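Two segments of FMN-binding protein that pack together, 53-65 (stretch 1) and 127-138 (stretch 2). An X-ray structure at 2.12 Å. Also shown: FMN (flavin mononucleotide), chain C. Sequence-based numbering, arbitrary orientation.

Stretch 1 53-65: EMIGDDTIICARF
Stretch 2, residues 127-138: FPLKNCLVFKIV

The contact is an antiparallel pairing of two neighbouring β-strands, 59-64 and 131-138, whose axes approach to 4.7 Å with N-to-C directions 156° apart; together the stretches bury 1000 Å².

The register sets Ile-60 opposite Phe-135, Cys-62 opposite Leu-133 and Arg-64 opposite Asn-131, all hydrogen-bonded pairs. Phi runs from about -80° to -155° and psi from about 105° to 150° through 59-64 and 131-137; Val-138, at -108/-29, departs from this. Ile-60 N reaches Phe-135 O at 3.0 Å, and Phe-135 N returns to Ile-60 O at 2.6 Å; Cys-62 N to Leu-133 O (3.0 Å) and Leu-133 N to Cys-62 O (2.9 Å) repeat the ring. Arg-64 N donates to Asn-131 O at 2.8 Å, while Arg-64 O accepts from both Asn-131 N (3.2 Å) and Lys-130 N (2.9 Å). At the other end, Ile-137 N meets Asp-58 O at 2.9 Å.

Side chains alternate between faces. Ile-60, Cys-62, Leu-133 and Phe-135 share one: Phe-135 (chi1 m, chi2 -91°) lays its ring edge against Cys-62, CE2 to CB 3.7 Å, a place the small thiol side chain (chi1 t) fits. Ile-137 (m, t) extends the apolar packing, CG1 to Ile-60 CG1 4.1 Å and CD1 to Met-54 CE 4.0 Å. On the opposite face, Ile-61 CG2 lies 4.2 Å from Val-134 CG1, and compact Ala-63 admits Leu-129 (t, p), CB to CD1 3.3 Å.

Arg-64 NH1 donates to Asn-131 OD1 at 3.0 Å, although that oxygen's position is less sure. Lys-130 NZ sits over the guanidinium, 3.0 Å from Arg-64 NH2, two like charges that each find partners elsewhere in the structure.

Phe-65 (chi1 p) turns one ring face to the flavin, and its N binds FMN O2 at 3.1 Å; FMN N3 donates to Ala-63 O at 2.9 Å.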

# COMPACT_ATOMS: atom_id res chain seq x y z
N GLU A 53 2.16 16.97 0.32
CA GLU A 53 3.24 17.84 -0.13
C GLU A 53 4.56 17.48 0.55
O GLU A 53 4.62 17.30 1.79
CB GLU A 53 2.88 19.30 0.14
CG GLU A 53 3.89 20.29 -0.42
CD GLU A 53 3.40 21.72 -0.34
OE1 GLU A 53 2.18 21.94 -0.25
OE2 GLU A 53 4.24 22.62 -0.40
N MSE A 54 5.61 17.32 -0.26
CA MSE A 54 6.96 17.07 0.24
C MSE A 54 7.69 18.42 0.29
O MSE A 54 7.65 19.19 -0.68
CB MSE A 54 7.69 16.06 -0.62
CG MSE A 54 9.17 15.96 -0.39
SE MSE A 54 9.83 14.42 -1.36
CE MSE A 54 11.76 14.69 -1.20
N ILE A 55 8.29 18.71 1.44
CA ILE A 55 9.01 19.95 1.71
C ILE A 55 10.47 19.59 1.99
O ILE A 55 10.75 18.71 2.81
CB ILE A 55 8.39 20.70 2.94
CG1 ILE A 55 6.91 21.02 2.68
CG2 ILE A 55 9.16 21.96 3.27
CD1 ILE A 55 6.14 21.38 3.92
N GLY A 56 11.39 20.24 1.28
CA GLY A 56 12.81 19.97 1.43
C GLY A 56 13.13 18.56 0.96
O GLY A 56 12.62 18.10 -0.08
N ASP A 57 13.97 17.90 1.74
CA ASP A 57 14.40 16.53 1.51
C ASP A 57 14.01 15.62 2.66
O ASP A 57 14.29 14.41 2.60
CB ASP A 57 15.93 16.48 1.42
CG ASP A 57 16.49 17.18 0.17
OD1 ASP A 57 15.80 17.26 -0.87
OD2 ASP A 57 17.66 17.63 0.23
N ASP A 58 13.40 16.18 3.71
CA ASP A 58 13.12 15.43 4.91
C ASP A 58 11.66 15.44 5.40
O ASP A 58 11.36 14.81 6.40
CB ASP A 58 14.04 15.94 6.03
CG ASP A 58 13.98 17.47 6.19
OD1 ASP A 58 12.89 18.06 6.09
OD2 ASP A 58 15.05 18.09 6.40
N THR A 59 10.74 16.09 4.70
CA THR A 59 9.39 16.23 5.24
C THR A 59 8.25 15.96 4.25
O THR A 59 8.32 16.36 3.09
CB THR A 59 9.18 17.68 5.74
OG1 THR A 59 10.24 18.05 6.64
CG2 THR A 59 7.83 17.87 6.42
N ILE A 60 7.21 15.29 4.72
CA ILE A 60 5.97 15.13 3.95
C ILE A 60 4.86 15.60 4.89
O ILE A 60 4.83 15.24 6.07
CB ILE A 60 5.69 13.69 3.44
CG1 ILE A 60 6.66 13.30 2.34
CG2 ILE A 60 4.27 13.59 2.86
CD1 ILE A 60 6.61 11.82 2.00
N ILE A 61 3.99 16.47 4.38
CA ILE A 61 2.83 16.93 5.12
C ILE A 61 1.60 16.41 4.39
O ILE A 61 1.59 16.23 3.17
CB ILE A 61 2.76 18.45 5.39
CG1 ILE A 61 2.74 19.27 4.09
CG2 ILE A 61 3.92 18.91 6.26
CD1 ILE A 61 2.28 20.71 4.32
N CYS A 62 0.56 16.20 5.17
CA CYS A 62 -0.61 15.53 4.68
C CYS A 62 -1.85 16.03 5.42
O CYS A 62 -1.81 16.21 6.65
CB CYS A 62 -0.31 14.06 4.98
SG CYS A 62 -1.63 12.95 5.04
N ALA A 63 -2.92 16.26 4.66
CA ALA A 63 -4.18 16.69 5.24
C ALA A 63 -4.91 15.48 5.78
O ALA A 63 -5.09 14.49 5.06
CB ALA A 63 -5.04 17.37 4.20
N ARG A 64 -5.33 15.52 7.03
CA ARG A 64 -6.12 14.44 7.57
C ARG A 64 -7.57 14.90 7.75
O ARG A 64 -7.89 15.72 8.62
CB ARG A 64 -5.51 13.90 8.86
CG ARG A 64 -6.16 12.61 9.34
CD ARG A 64 -7.22 12.91 10.34
NE ARG A 64 -8.16 11.83 10.58
CZ ARG A 64 -8.88 11.72 11.70
NH1 ARG A 64 -8.73 12.61 12.67
NH2 ARG A 64 -9.73 10.72 11.85
N PHE A 65 -8.44 14.39 6.87
CA PHE A 65 -9.87 14.68 6.91
C PHE A 65 -10.72 13.41 7.04
O PHE A 65 -11.80 13.46 7.64
CB PHE A 65 -10.31 15.56 5.73
CG PHE A 65 -9.99 15.00 4.37
CD1 PHE A 65 -8.76 15.25 3.76
CD2 PHE A 65 -10.95 14.27 3.66
CE1 PHE A 65 -8.48 14.74 2.48
CE2 PHE A 65 -10.67 13.76 2.38
CZ PHE A 65 -9.44 14.00 1.79
N PHE A 127 -14.51 18.87 2.86
CA PHE A 127 -14.22 18.03 4.02
C PHE A 127 -13.32 18.82 4.97
O PHE A 127 -12.31 19.38 4.55
CB PHE A 127 -13.56 16.70 3.61
CG PHE A 127 -14.50 15.74 2.95
CD1 PHE A 127 -14.75 15.82 1.58
CD2 PHE A 127 -15.14 14.75 3.68
CE1 PHE A 127 -15.63 14.94 0.96
CE2 PHE A 127 -16.02 13.86 3.08
CZ PHE A 127 -16.26 13.95 1.72
N PRO A 128 -13.71 18.91 6.25
CA PRO A 128 -12.92 19.68 7.19
C PRO A 128 -11.56 19.07 7.50
O PRO A 128 -11.43 17.85 7.62
CB PRO A 128 -13.80 19.73 8.44
CG PRO A 128 -14.71 18.59 8.33
CD PRO A 128 -14.93 18.35 6.87
N LEU A 129 -10.56 19.94 7.63
CA LEU A 129 -9.20 19.55 7.96
C LEU A 129 -9.10 19.31 9.47
O LEU A 129 -9.08 20.27 10.26
CB LEU A 129 -8.23 20.65 7.52
CG LEU A 129 -6.73 20.38 7.56
CD1 LEU A 129 -6.38 19.31 6.55
CD2 LEU A 129 -5.97 21.66 7.25
N LYS A 130 -9.06 18.04 9.86
CA LYS A 130 -8.98 17.66 11.29
C LYS A 130 -7.55 17.72 11.85
O LYS A 130 -7.34 18.02 13.03
CB LYS A 130 -9.58 16.26 11.50
CG LYS A 130 -11.09 16.20 11.22
CD LYS A 130 -11.69 14.82 11.45
CE LYS A 130 -11.11 13.80 10.49
NZ LYS A 130 -11.79 12.47 10.52
N ASN A 131 -6.57 17.42 11.00
CA ASN A 131 -5.18 17.45 11.41
C ASN A 131 -4.27 17.71 10.22
O ASN A 131 -4.60 17.36 9.07
CB ASN A 131 -4.69 16.08 11.97
CG ASN A 131 -5.69 15.39 12.90
OD1 ASN A 131 -6.65 14.78 12.45
ND2 ASN A 131 -5.40 15.42 14.20
N CYS A 132 -3.13 18.32 10.50
CA CYS A 132 -2.07 18.39 9.53
C CYS A 132 -1.06 17.39 10.10
O CYS A 132 -0.61 17.54 11.24
CB CYS A 132 -1.45 19.77 9.42
SG CYS A 132 -0.05 19.71 8.30
N LEU A 133 -0.78 16.33 9.35
CA LEU A 133 0.18 15.34 9.80
C LEU A 133 1.53 15.70 9.21
O LEU A 133 1.64 15.93 8.00
CB LEU A 133 -0.23 13.92 9.38
CG LEU A 133 -1.59 13.44 9.90
CD1 LEU A 133 -1.85 12.06 9.36
CD2 LEU A 133 -1.65 13.48 11.44
N VAL A 134 2.55 15.76 10.05
CA VAL A 134 3.88 16.10 9.59
C VAL A 134 4.74 14.87 9.68
O VAL A 134 4.89 14.30 10.77
CB VAL A 134 4.49 17.25 10.42
CG1 VAL A 134 5.83 17.69 9.82
CG2 VAL A 134 3.50 18.45 10.49
N PHE A 135 5.29 14.43 8.54
CA PHE A 135 6.15 13.24 8.52
C PHE A 135 7.61 13.54 8.26
O PHE A 135 7.94 14.44 7.52
CB PHE A 135 5.71 12.24 7.45
CG PHE A 135 4.30 11.74 7.60
CD1 PHE A 135 4.03 10.60 8.33
CD2 PHE A 135 3.25 12.37 6.93
CE1 PHE A 135 2.71 10.11 8.45
CE2 PHE A 135 1.94 11.89 7.03
CZ PHE A 135 1.67 10.76 7.81
N LYS A 136 8.49 12.74 8.87
CA LYS A 136 9.91 12.79 8.60
C LYS A 136 10.17 11.66 7.64
O LYS A 136 9.70 10.53 7.87
CB LYS A 136 10.74 12.58 9.88
CG LYS A 136 12.24 12.36 9.62
CD LYS A 136 12.98 12.03 10.94
CE LYS A 136 14.44 11.67 10.69
NZ LYS A 136 15.16 11.29 11.95
N ILE A 137 10.89 11.96 6.55
CA ILE A 137 11.23 10.95 5.56
C ILE A 137 12.42 10.19 6.07
O ILE A 137 13.45 10.77 6.41
CB ILE A 137 11.60 11.54 4.20
CG1 ILE A 137 10.41 12.28 3.56
CG2 ILE A 137 12.11 10.43 3.29
CD1 ILE A 137 10.76 13.00 2.33
N VAL A 138 12.31 8.87 6.08
CA VAL A 138 13.32 7.99 6.64
C VAL A 138 14.11 7.21 5.57
O VAL A 138 15.28 6.86 5.78
CB VAL A 138 12.64 7.06 7.67
CG1 VAL A 138 13.31 5.72 7.77
CG2 VAL A 138 12.56 7.77 9.03
N1 FMN C . -8.22 10.99 3.26
C2 FMN C . -7.37 11.80 3.99
O2 FMN C . -7.51 11.91 5.21
N3 FMN C . -6.36 12.49 3.33
C4 FMN C . -6.19 12.39 1.96
O4 FMN C . -5.28 13.03 1.41
C4A FMN C . -7.07 11.58 1.22
N5 FMN C . -6.95 11.46 -0.16
C5A FMN C . -7.80 10.65 -0.90
C6 FMN C . -7.64 10.55 -2.29
C7 FMN C . -8.50 9.74 -3.04
C7M FMN C . -8.30 9.65 -4.52
C8 FMN C . -9.52 9.03 -2.41
C8M FMN C . -10.45 8.14 -3.20
C9 FMN C . -9.68 9.12 -1.02
C9A FMN C . -8.83 9.94 -0.25
N10 FMN C . -8.96 10.06 1.14
C10 FMN C . -8.09 10.88 1.87
C1' FMN C . -10.06 9.33 1.88
C2' FMN C . -9.58 8.04 2.55
O2' FMN C . -8.94 7.20 1.62
C3' FMN C . -10.77 7.35 3.21
O3' FMN C . -11.17 8.12 4.34
C4' FMN C . -10.50 5.90 3.64
O4' FMN C . -11.71 5.27 3.98
C5' FMN C . -9.57 5.81 4.83
O5' FMN C . -9.30 4.46 5.11
P FMN C . -8.95 3.94 6.60
O1P FMN C . -10.15 4.00 7.50
O2P FMN C . -7.84 4.76 7.25
O3P FMN C . -8.58 2.51 6.40
O HOH W 1 -13.06 15.83 7.76